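Local coordinates for protein branched-chain alpha-ketoacid decarboxylase (Lactococcus lactis, PDB 2VBF) that probably decarboxylates branched-chain and aromatic alpha-keto acids to aldehydes, using thiamine diphosphate and a magnesium ion, at residues Pro152-Leu160 against Ile169-Leu177; Asn113-Thr124 against Glu179-Asp190. One frame throughout, in Å; residues are numbered along the deposited sequence.

Contact 1 (Pro152-Leu160 against Ile169-Leu177)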
loop_
_atom_site.group_PDB
_atom_site.type_symbol
_atom_site.label_atom_id
_atom_site.label_comp_id
_atom_site.label_asym_id
_atom_site.label_seq_id
_atom_site.Cartn_x
_atom_site.Cartn_y
_atom_site.Cartn_z
ATOM N N PRO A 152 0.816 9.235 -14.632
ATOM C CA PRO A 152 -0.604 9.039 -14.958
ATOM C C PRO A 152 -1.625 9.399 -13.884
ATOM O O PRO A 152 -2.822 9.448 -14.192
ATOM C CB PRO A 152 -0.682 7.535 -15.247
ATOM C CG PRO A 152 0.747 7.128 -15.548
ATOM C CD PRO A 152 1.527 7.946 -14.583
ATOM N N VAL A 153 -1.178 9.628 -12.643
ATOM C CA VAL A 153 -2.071 9.853 -11.524
ATOM C C VAL A 153 -1.821 11.212 -10.835
ATOM O O VAL A 153 -2.235 11.441 -9.695
ATOM C CB VAL A 153 -1.987 8.668 -10.504
ATOM C CG1 VAL A 153 -2.486 7.382 -11.146
ATOM C CG2 VAL A 153 -0.559 8.497 -9.966
ATOM N N THR A 154 -1.165 12.129 -11.544
ATOM C CA THR A 154 -0.976 13.481 -11.035
ATOM C C THR A 154 -1.211 14.515 -12.139
ATOM O O THR A 154 -0.907 14.276 -13.299
ATOM C CB THR A 154 0.466 13.672 -10.469
ATOM O OG1 THR A 154 1.423 13.236 -11.441
ATOM C CG2 THR A 154 0.688 12.891 -9.135
ATOM N N ALA A 155 -1.792 15.655 -11.773
ATOM C CA ALA A 155 -1.994 16.750 -12.723
ATOM C C ALA A 155 -0.700 17.509 -12.981
ATOM O O ALA A 155 -0.521 18.115 -14.046
ATOM C CB ALA A 155 -3.033 17.692 -12.207
ATOM N N ALA A 156 0.178 17.519 -11.984
ATOM C CA ALA A 156 1.465 18.180 -12.093
ATOM C C ALA A 156 2.421 17.571 -11.083
ATOM O O ALA A 156 1.994 17.039 -10.054
ATOM C CB ALA A 156 1.312 19.684 -11.833
ATOM N N ARG A 157 3.711 17.667 -11.379
ATOM C CA ARG A 157 4.748 17.108 -10.522
ATOM C C ARG A 157 6.035 17.900 -10.654
ATOM O O ARG A 157 6.311 18.452 -11.723
ATOM C CB ARG A 157 4.980 15.642 -10.875
ATOM C CG ARG A 157 5.606 15.382 -12.231
ATOM C CD ARG A 157 5.153 14.046 -12.796
ATOM N NE ARG A 157 3.734 14.114 -13.061
ATOM C CZ ARG A 157 3.183 14.704 -14.122
ATOM N NH1 ARG A 157 3.919 15.245 -15.090
ATOM N NH2 ARG A 157 1.869 14.729 -14.228
ATOM N N THR A 158 6.813 17.959 -9.576
ATOM C CA THR A 158 8.072 18.699 -9.593
ATOM C C THR A 158 9.141 18.078 -8.701
ATOM O O THR A 158 8.832 17.553 -7.630
ATOM C CB THR A 158 7.857 20.187 -9.182
ATOM O OG1 THR A 158 9.086 20.936 -9.331
ATOM C CG2 THR A 158 7.368 20.303 -7.741
ATOM N N LEU A 159 10.382 18.124 -9.182
ATOM C CA LEU A 159 11.574 17.907 -8.361
ATOM C C LEU A 159 12.154 19.278 -8.033
ATOM O O LEU A 159 12.653 19.978 -8.936
ATOM C CB LEU A 159 12.619 17.082 -9.112
ATOM C CG LEU A 159 14.017 17.025 -8.478
ATOM C CD1 LEU A 159 13.951 16.513 -7.025
ATOM C CD2 LEU A 159 14.946 16.189 -9.334
ATOM N N LEU A 160 12.109 19.664 -6.761
ATOM C CA LEU A 160 12.529 21.000 -6.388
ATOM C C LEU A 160 14.055 21.100 -6.291
ATOM O O LEU A 160 14.743 20.131 -5.953
ATOM C CB LEU A 160 11.914 21.443 -5.063
ATOM C CG LEU A 160 10.388 21.466 -4.941
ATOM C CD1 LEU A 160 10.006 21.915 -3.535
ATOM C CD2 LEU A 160 9.740 22.357 -6.006
ATOM N N ILE A 169 6.786 25.273 -6.791
ATOM C CA ILE A 169 5.712 25.112 -5.812
ATOM C C ILE A 169 4.451 25.828 -6.276
ATOM O O ILE A 169 3.357 25.264 -6.267
ATOM C CB ILE A 169 6.134 25.630 -4.422
ATOM C CG1 ILE A 169 7.148 24.670 -3.800
ATOM C CG2 ILE A 169 4.921 25.844 -3.513
ATOM C CD1 ILE A 169 7.866 25.229 -2.580
ATOM N N ASP A 170 4.611 27.073 -6.713
ATOM C CA ASP A 170 3.491 27.863 -7.162
ATOM C C ASP A 170 2.855 27.274 -8.422
ATOM O O ASP A 170 1.640 27.248 -8.531
ATOM C CB ASP A 170 3.934 29.306 -7.371
ATOM C CG ASP A 170 4.165 30.032 -6.057
ATOM O OD1 ASP A 170 3.967 29.419 -4.985
ATOM O OD2 ASP A 170 4.533 31.224 -6.083
ATOM N N ARG A 171 3.684 26.749 -9.316
ATOM C CA ARG A 171 3.205 26.140 -10.548
ATOM C C ARG A 171 2.320 24.945 -10.229
ATOM O O ARG A 171 1.211 24.841 -10.736
ATOM C CB ARG A 171 4.355 25.682 -11.433
ATOM C CG ARG A 171 3.883 24.996 -12.738
ATOM C CD ARG A 171 5.026 24.550 -13.612
ATOM N NE ARG A 171 5.848 23.476 -13.049
ATOM C CZ ARG A 171 5.505 22.194 -13.035
ATOM N NH1 ARG A 171 4.327 21.799 -13.505
ATOM N NH2 ARG A 171 6.343 21.306 -12.534
ATOM N N VAL A 172 2.813 24.044 -9.388
ATOM C CA VAL A 172 2.060 22.810 -9.137
ATOM C C VAL A 172 0.806 23.083 -8.292
ATOM O O VAL A 172 -0.243 22.511 -8.569
ATOM C CB VAL A 172 2.952 21.684 -8.532
ATOM C CG1 VAL A 172 4.206 21.458 -9.393
ATOM C CG2 VAL A 172 3.330 21.993 -7.083
ATOM N N LEU A 173 0.887 23.973 -7.302
ATOM C CA LEU A 173 -0.275 24.295 -6.484
ATOM C C LEU A 173 -1.305 25.118 -7.254
ATOM O O LEU A 173 -2.499 25.025 -6.991
ATOM C CB LEU A 173 0.134 24.998 -5.185
ATOM C CG LEU A 173 1.028 24.180 -4.247
ATOM C CD1 LEU A 173 1.371 24.966 -2.998
ATOM C CD2 LEU A 173 0.375 22.857 -3.857
ATOM N N SER A 174 -0.837 25.936 -8.199
ATOM C CA SER A 174 -1.751 26.629 -9.106
ATOM C C SER A 174 -2.510 25.608 -9.957
ATOM O O SER A 174 -3.716 25.763 -10.176
ATOM C CB SER A 174 -0.992 27.627 -9.988
ATOM O OG SER A 174 -0.549 28.729 -9.210
ATOM N N GLN A 175 -1.821 24.552 -10.397
ATOM C CA GLN A 175 -2.477 23.447 -11.112
ATOM C C GLN A 175 -3.467 22.710 -10.204
ATOM O O GLN A 175 -4.545 22.322 -10.648
ATOM C CB GLN A 175 -1.466 22.477 -11.714
ATOM C CG GLN A 175 -2.021 21.596 -12.831
ATOM C CD GLN A 175 -2.379 22.356 -14.112
ATOM O OE1 GLN A 175 -2.179 23.588 -14.229
ATOM N NE2 GLN A 175 -2.876 21.627 -15.093
ATOM N N LEU A 176 -3.123 22.529 -8.928
ATOM C CA LEU A 176 -4.088 21.966 -7.974
ATOM C C LEU A 176 -5.361 22.819 -7.932
ATOM O O LEU A 176 -6.472 22.302 -8.003
ATOM C CB LEU A 176 -3.472 21.826 -6.585
ATOM C CG LEU A 176 -4.419 21.250 -5.527
ATOM C CD1 LEU A 176 -3.736 20.160 -4.726
ATOM C CD2 LEU A 176 -4.985 22.332 -4.622
ATOM N N LEU A 177 -5.188 24.130 -7.855
ATOM C CA LEU A 177 -6.354 25.067 -7.869
ATOM C C LEU A 177 -7.167 25.004 -9.166
ATOM O O LEU A 177 -8.401 25.028 -9.126
ATOM C CB LEU A 177 -5.887 26.496 -7.583
ATOM C CG LEU A 177 -5.486 26.718 -6.124
ATOM C CD1 LEU A 177 -4.777 28.057 -5.948
ATOM C CD2 LEU A 177 -6.704 26.617 -5.211
HETATM O O HOH W 1 4.139 18.854 -14.080
#
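Arg171 of helix 165-179 reaches over to strand 156-159, which runs nearly antiparallel to it, as expected for the first strand and the helix of a beta-alpha-beta crossover. The arginine leaves the helix with CG anti to the backbone N and runs straight through CB, CG and CD; a bend at chi3 (66°) then turns the guanidinium in toward the strand. Val172 CG1 lies over one face of that group, toward its rim. NH1 comes to 4.0 Å from Ala156 CB and gives a hydrogen bond to a water that also accepts from Arg157 N. NH2 passes Thr158 CB and donates to Arg157 O at 3.0 Å; its salt-bridge partner Glu168 also binds Thr158 OG1. Beneath the arginine the contact is apolar. The side chains of Thr158 and Val172 cross at about a right angle, CG2 of the first 3.7 Å from CG1 of the second, and Ala156 CB rests 3.9 Å from Gln175 CB. At the far end Leu160 CD1 meets Ile169 CG1, and Ile169 goes on to touch helix 27-37. The bond from Arg171 NH2 stays near the guanidinium plane but arrives 45° above the carbonyl plane of Arg157, with an N-H...O angle of 150°.

Contact 2 (Asn113-Thr124 against Glu179-Asp190); sequences NLPVVEIVGSPT and ERKPVYINLPVD
The amide of Asn113 is bonded at both ends: ND2 donates to Glu179 O at 2.9 Å, nearly straight (171°), within the amide plane and on a lone pair of the carbonyl. Its OD1 accepts from Lys181 NZ at 2.8 Å, tilted 26° from the carbonyl plane, and a bend at the end of the lysine chain brings the ammonium there; Lys181 CG packs against the same amide. The two bonds fix the rotation of the amide where a Schellman motif ends helix 97-111. At the Tyr184 ring, Val120 CG2 approaches obliquely, 3.7 Å from CE1, while the hydroxyl is bonded to Glu99. The third flat group, the amide of Asn186, gives ND2 to Ser122 OG at 2.6 Å, with the hydroxyl 25° out of the amide plane.

Strands 116-122 and 183-188 themselves run parallel, joined by the ladder from Val183 N to Val116 O through to Val189 N to Ser122 O. One face carries Val117, Ile119, Val183, Ile185 and Leu187; Val117 CG1 meets Ile185 CD1 at 3.8 Å and Ile119 CG2 meets Leu187 CD2 at 4.2 Å. The other carries Glu118, Val120, Ser122, Tyr184, Asn186 and Pro188. Thr93 holds Glu118 OE2; the Glu118 side chain is about 11 Å from a bound thiamine diphosphate.

The pair lies within the six-stranded parallel sheet of the N-terminal domain of this thiamine diphosphate enzyme, with strand 89-94 next to 116-122 and strand 156-159 next to 183-188. Val116 packs on helix 72-86, and at the other end Thr124 caps helix 125-130, whose first residue, Ser125, gives its N to Asp190 OD2.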
loop_
_atom_site.group_PDB
_atom_site.type_symbol
_atom_site.label_atom_id
_atom_site.label_comp_id
_atom_site.label_asym_id
_atom_site.label_seq_id
_atom_site.Cartn_x
_atom_site.Cartn_y
_atom_site.Cartn_z
ATOM N N ASN A 113 -10.937 12.898 -8.529
ATOM C CA ASN A 113 -10.652 14.330 -8.680
ATOM C C ASN A 113 -10.630 15.114 -7.358
ATOM O O ASN A 113 -11.386 16.084 -7.189
ATOM C CB ASN A 113 -11.651 14.954 -9.677
ATOM C CG ASN A 113 -11.065 16.116 -10.467
ATOM O OD1 ASN A 113 -10.969 16.047 -11.695
ATOM N ND2 ASN A 113 -10.702 17.197 -9.779
ATOM N N LEU A 114 -9.769 14.688 -6.432
ATOM C CA LEU A 114 -9.583 15.379 -5.146
ATOM C C LEU A 114 -8.239 16.104 -5.060
ATOM O O LEU A 114 -7.198 15.573 -5.479
ATOM C CB LEU A 114 -9.714 14.424 -3.956
ATOM C CG LEU A 114 -11.117 13.887 -3.666
ATOM C CD1 LEU A 114 -12.178 15.003 -3.745
ATOM C CD2 LEU A 114 -11.471 12.725 -4.585
ATOM N N PRO A 115 -8.275 17.352 -4.559
ATOM C CA PRO A 115 -7.107 18.222 -4.507
ATOM C C PRO A 115 -6.161 17.875 -3.368
ATOM O O PRO A 115 -6.124 18.556 -2.333
ATOM C CB PRO A 115 -7.723 19.622 -4.383
ATOM C CG PRO A 115 -8.993 19.393 -3.691
ATOM C CD PRO A 115 -9.503 18.045 -4.136
ATOM N N VAL A 116 -5.370 16.823 -3.594
ATOM C CA VAL A 116 -4.394 16.347 -2.612
ATOM C C VAL A 116 -2.974 16.619 -3.108
ATOM O O VAL A 116 -2.616 16.256 -4.232
ATOM C CB VAL A 116 -4.561 14.827 -2.350
ATOM C CG1 VAL A 116 -3.510 14.312 -1.371
ATOM C CG2 VAL A 116 -5.981 14.520 -1.855
ATOM N N VAL A 117 -2.168 17.249 -2.256
ATOM C CA VAL A 117 -0.733 17.409 -2.489
ATOM C C VAL A 117 0.045 16.301 -1.765
ATOM O O VAL A 117 -0.049 16.172 -0.545
ATOM C CB VAL A 117 -0.226 18.769 -1.935
ATOM C CG1 VAL A 117 1.222 18.988 -2.326
ATOM C CG2 VAL A 117 -1.141 19.909 -2.428
ATOM N N GLU A 118 0.812 15.512 -2.504
ATOM C CA GLU A 118 1.793 14.636 -1.877
ATOM C C GLU A 118 3.162 15.279 -1.935
ATOM O O GLU A 118 3.613 15.666 -2.996
ATOM C CB GLU A 118 1.839 13.257 -2.510
ATOM C CG GLU A 118 2.847 12.354 -1.783
ATOM C CD GLU A 118 2.788 10.905 -2.218
ATOM O OE1 GLU A 118 1.994 10.568 -3.135
ATOM O OE2 GLU A 118 3.556 10.118 -1.625
ATOM N N ILE A 119 3.804 15.390 -0.775
ATOM C CA ILE A 119 5.165 15.893 -0.665
ATOM C C ILE A 119 6.038 14.689 -0.352
ATOM O O ILE A 119 5.757 13.956 0.598
ATOM C CB ILE A 119 5.312 16.920 0.476
ATOM C CG1 ILE A 119 4.364 18.113 0.269
ATOM C CG2 ILE A 119 6.780 17.365 0.617
ATOM C CD1 ILE A 119 4.157 18.965 1.513
ATOM N N VAL A 120 7.069 14.463 -1.161
ATOM C CA VAL A 120 7.955 13.324 -0.992
ATOM C C VAL A 120 9.350 13.834 -0.627
ATOM O O VAL A 120 9.974 14.544 -1.413
ATOM C CB VAL A 120 8.043 12.498 -2.285
ATOM C CG1 VAL A 120 8.889 11.236 -2.050
ATOM C CG2 VAL A 120 6.654 12.155 -2.792
ATOM N N GLY A 121 9.799 13.521 0.586
ATOM C CA GLY A 121 11.147 13.843 1.012
ATOM C C GLY A 121 12.154 12.942 0.323
ATOM O O GLY A 121 11.985 11.730 0.310
ATOM N N SER A 122 13.188 13.537 -0.267
ATOM C CA SER A 122 14.169 12.788 -1.047
ATOM C C SER A 122 15.599 13.057 -0.559
ATOM O O SER A 122 15.837 13.998 0.214
ATOM C CB SER A 122 14.025 13.102 -2.551
ATOM O OG SER A 122 14.259 14.469 -2.818
ATOM N N PRO A 123 16.546 12.218 -0.981
ATOM C CA PRO A 123 17.949 12.428 -0.562
ATOM C C PRO A 123 18.504 13.805 -0.965
ATOM O O PRO A 123 17.962 14.466 -1.851
ATOM C CB PRO A 123 18.700 11.310 -1.270
ATOM C CG PRO A 123 17.680 10.284 -1.603
ATOM C CD PRO A 123 16.403 11.018 -1.831
ATOM N N THR A 124 19.587 14.233 -0.327
ATOM C CA THR A 124 20.164 15.535 -0.660
ATOM C C THR A 124 20.503 15.628 -2.143
ATOM O O THR A 124 20.816 14.619 -2.789
ATOM C CB THR A 124 21.461 15.844 0.146
ATOM O OG1 THR A 124 22.475 14.890 -0.189
ATOM C CG2 THR A 124 21.210 15.822 1.644
ATOM N N GLU A 179 -7.457 22.507 -11.548
ATOM C CA GLU A 179 -8.083 21.229 -11.918
ATOM C C GLU A 179 -8.661 20.457 -10.728
ATOM O O GLU A 179 -9.458 19.550 -10.929
ATOM C CB GLU A 179 -7.060 20.309 -12.595
ATOM C CG GLU A 179 -6.478 20.779 -13.916
ATOM C CD GLU A 179 -5.619 19.701 -14.576
ATOM O OE1 GLU A 179 -6.136 18.584 -14.847
ATOM O OE2 GLU A 179 -4.422 19.962 -14.818
ATOM N N ARG A 180 -8.230 20.811 -9.515
ATOM C CA ARG A 180 -8.557 20.111 -8.267
ATOM C C ARG A 180 -8.205 18.613 -8.266
ATOM O O ARG A 180 -8.816 17.823 -7.541
ATOM C CB ARG A 180 -10.012 20.361 -7.861
ATOM C CG ARG A 180 -10.383 21.837 -7.751
ATOM C CD ARG A 180 -9.657 22.573 -6.630
ATOM N NE ARG A 180 -9.655 24.010 -6.910
ATOM C CZ ARG A 180 -10.494 24.900 -6.394
ATOM N NH1 ARG A 180 -11.411 24.545 -5.505
ATOM N NH2 ARG A 180 -10.403 26.173 -6.775
ATOM N N LYS A 181 -7.187 18.263 -9.047
ATOM C CA LYS A 181 -6.609 16.916 -9.091
ATOM C C LYS A 181 -5.294 16.908 -8.285
ATOM O O LYS A 181 -4.716 17.964 -8.006
ATOM C CB LYS A 181 -6.335 16.482 -10.533
ATOM C CG LYS A 181 -7.558 16.201 -11.389
ATOM C CD LYS A 181 -7.132 15.994 -12.848
ATOM C CE LYS A 181 -8.200 15.247 -13.651
ATOM N NZ LYS A 181 -9.349 16.148 -13.976
ATOM N N PRO A 182 -4.836 15.711 -7.869
ATOM C CA PRO A 182 -3.618 15.655 -7.053
ATOM C C PRO A 182 -2.360 16.147 -7.765
ATOM O O PRO A 182 -2.221 16.025 -8.983
ATOM C CB PRO A 182 -3.491 14.176 -6.657
ATOM C CG PRO A 182 -4.442 13.448 -7.501
ATOM C CD PRO A 182 -5.440 14.390 -8.067
ATOM N N VAL A 183 -1.449 16.694 -6.972
ATOM C CA VAL A 183 -0.142 17.084 -7.457
ATOM C C VAL A 183 0.920 16.540 -6.518
ATOM O O VAL A 183 0.618 16.060 -5.418
ATOM C CB VAL A 183 -0.015 18.603 -7.607
ATOM C CG1 VAL A 183 -1.077 19.104 -8.594
ATOM C CG2 VAL A 183 -0.141 19.297 -6.245
ATOM N N TYR A 184 2.162 16.643 -6.965
ATOM C CA TYR A 184 3.291 15.903 -6.392
ATOM C C TYR A 184 4.524 16.807 -6.337
ATOM O O TYR A 184 4.900 17.414 -7.339
ATOM C CB TYR A 184 3.516 14.683 -7.274
ATOM C CG TYR A 184 4.730 13.802 -7.020
ATOM C CD1 TYR A 184 4.573 12.521 -6.487
ATOM C CD2 TYR A 184 6.008 14.182 -7.420
ATOM C CE1 TYR A 184 5.667 11.672 -6.320
ATOM C CE2 TYR A 184 7.101 13.334 -7.264
ATOM C CZ TYR A 184 6.926 12.088 -6.700
ATOM O OH TYR A 184 7.998 11.232 -6.550
ATOM N N ILE A 185 5.141 16.872 -5.158
ATOM C CA ILE A 185 6.304 17.717 -4.894
ATOM C C ILE A 185 7.378 16.858 -4.263
ATOM O O ILE A 185 7.183 16.342 -3.168
ATOM C CB ILE A 185 5.949 18.896 -3.951
ATOM C CG1 ILE A 185 4.870 19.788 -4.589
ATOM C CG2 ILE A 185 7.197 19.692 -3.580
ATOM C CD1 ILE A 185 4.303 20.857 -3.655
ATOM N N ASN A 186 8.482 16.667 -4.984
ATOM C CA ASN A 186 9.647 15.956 -4.469
ATOM C C ASN A 186 10.568 17.022 -3.877
ATOM O O ASN A 186 11.001 17.936 -4.579
ATOM C CB ASN A 186 10.294 15.100 -5.574
ATOM C CG ASN A 186 11.621 14.476 -5.169
ATOM O OD1 ASN A 186 11.879 13.284 -5.430
ATOM N ND2 ASN A 186 12.487 15.272 -4.580
ATOM N N LEU A 187 10.841 16.893 -2.574
ATOM C CA LEU A 187 11.576 17.889 -1.794
ATOM C C LEU A 187 12.873 17.306 -1.214
ATOM O O LEU A 187 12.845 16.616 -0.184
ATOM C CB LEU A 187 10.688 18.364 -0.649
ATOM C CG LEU A 187 11.225 19.411 0.338
ATOM C CD1 LEU A 187 11.442 20.721 -0.378
ATOM C CD2 LEU A 187 10.244 19.607 1.469
ATOM N N PRO A 188 14.011 17.546 -1.873
ATOM C CA PRO A 188 15.282 17.083 -1.291
ATOM C C PRO A 188 15.554 17.718 0.077
ATOM O O PRO A 188 15.161 18.855 0.311
ATOM C CB PRO A 188 16.315 17.519 -2.334
ATOM C CG PRO A 188 15.506 17.599 -3.637
ATOM C CD PRO A 188 14.205 18.182 -3.190
ATOM N N VAL A 189 16.209 16.986 0.970
ATOM C CA VAL A 189 16.519 17.518 2.319
ATOM C C VAL A 189 17.147 18.916 2.334
ATOM O O VAL A 189 16.630 19.824 2.998
ATOM C CB VAL A 189 17.431 16.573 3.088
ATOM C CG1 VAL A 189 17.777 17.181 4.455
ATOM C CG2 VAL A 189 16.744 15.220 3.240
ATOM N N ASP A 190 18.256 19.087 1.626
ATOM C CA ASP A 190 18.952 20.384 1.572
ATOM C C ASP A 190 18.094 21.503 0.965
ATOM O O ASP A 190 18.300 22.685 1.247
ATOM C CB ASP A 190 20.294 20.265 0.808
ATOM C CG ASP A 190 20.117 19.811 -0.623
ATOM O OD1 ASP A 190 20.687 20.460 -1.533
ATOM O OD2 ASP A 190 19.398 18.803 -0.835
#

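After strands 42-45, 65-68 and 89-94 the chain lays down strand 116-122, then passes through helices 125-130 and 145-149 to strand 156-159 at the border of the sheet. Helix 165-179 folds back on that strand, and contact 1 closes this short loop. The chain then enters strand 183-188, which inserts between 116-122 and 156-159; contact 2 closes the longer loop, with contact 1 nested inside it. Their centres are 8 Å apart, and they share the sheet: Thr158 O lies 2.8 Å from Asn186 N and Ala155 N 2.8 Å from Pro182 O, both probable hydrogen bonds. Together the contacts tie the border strand and its crossover helix to the sheet's interior.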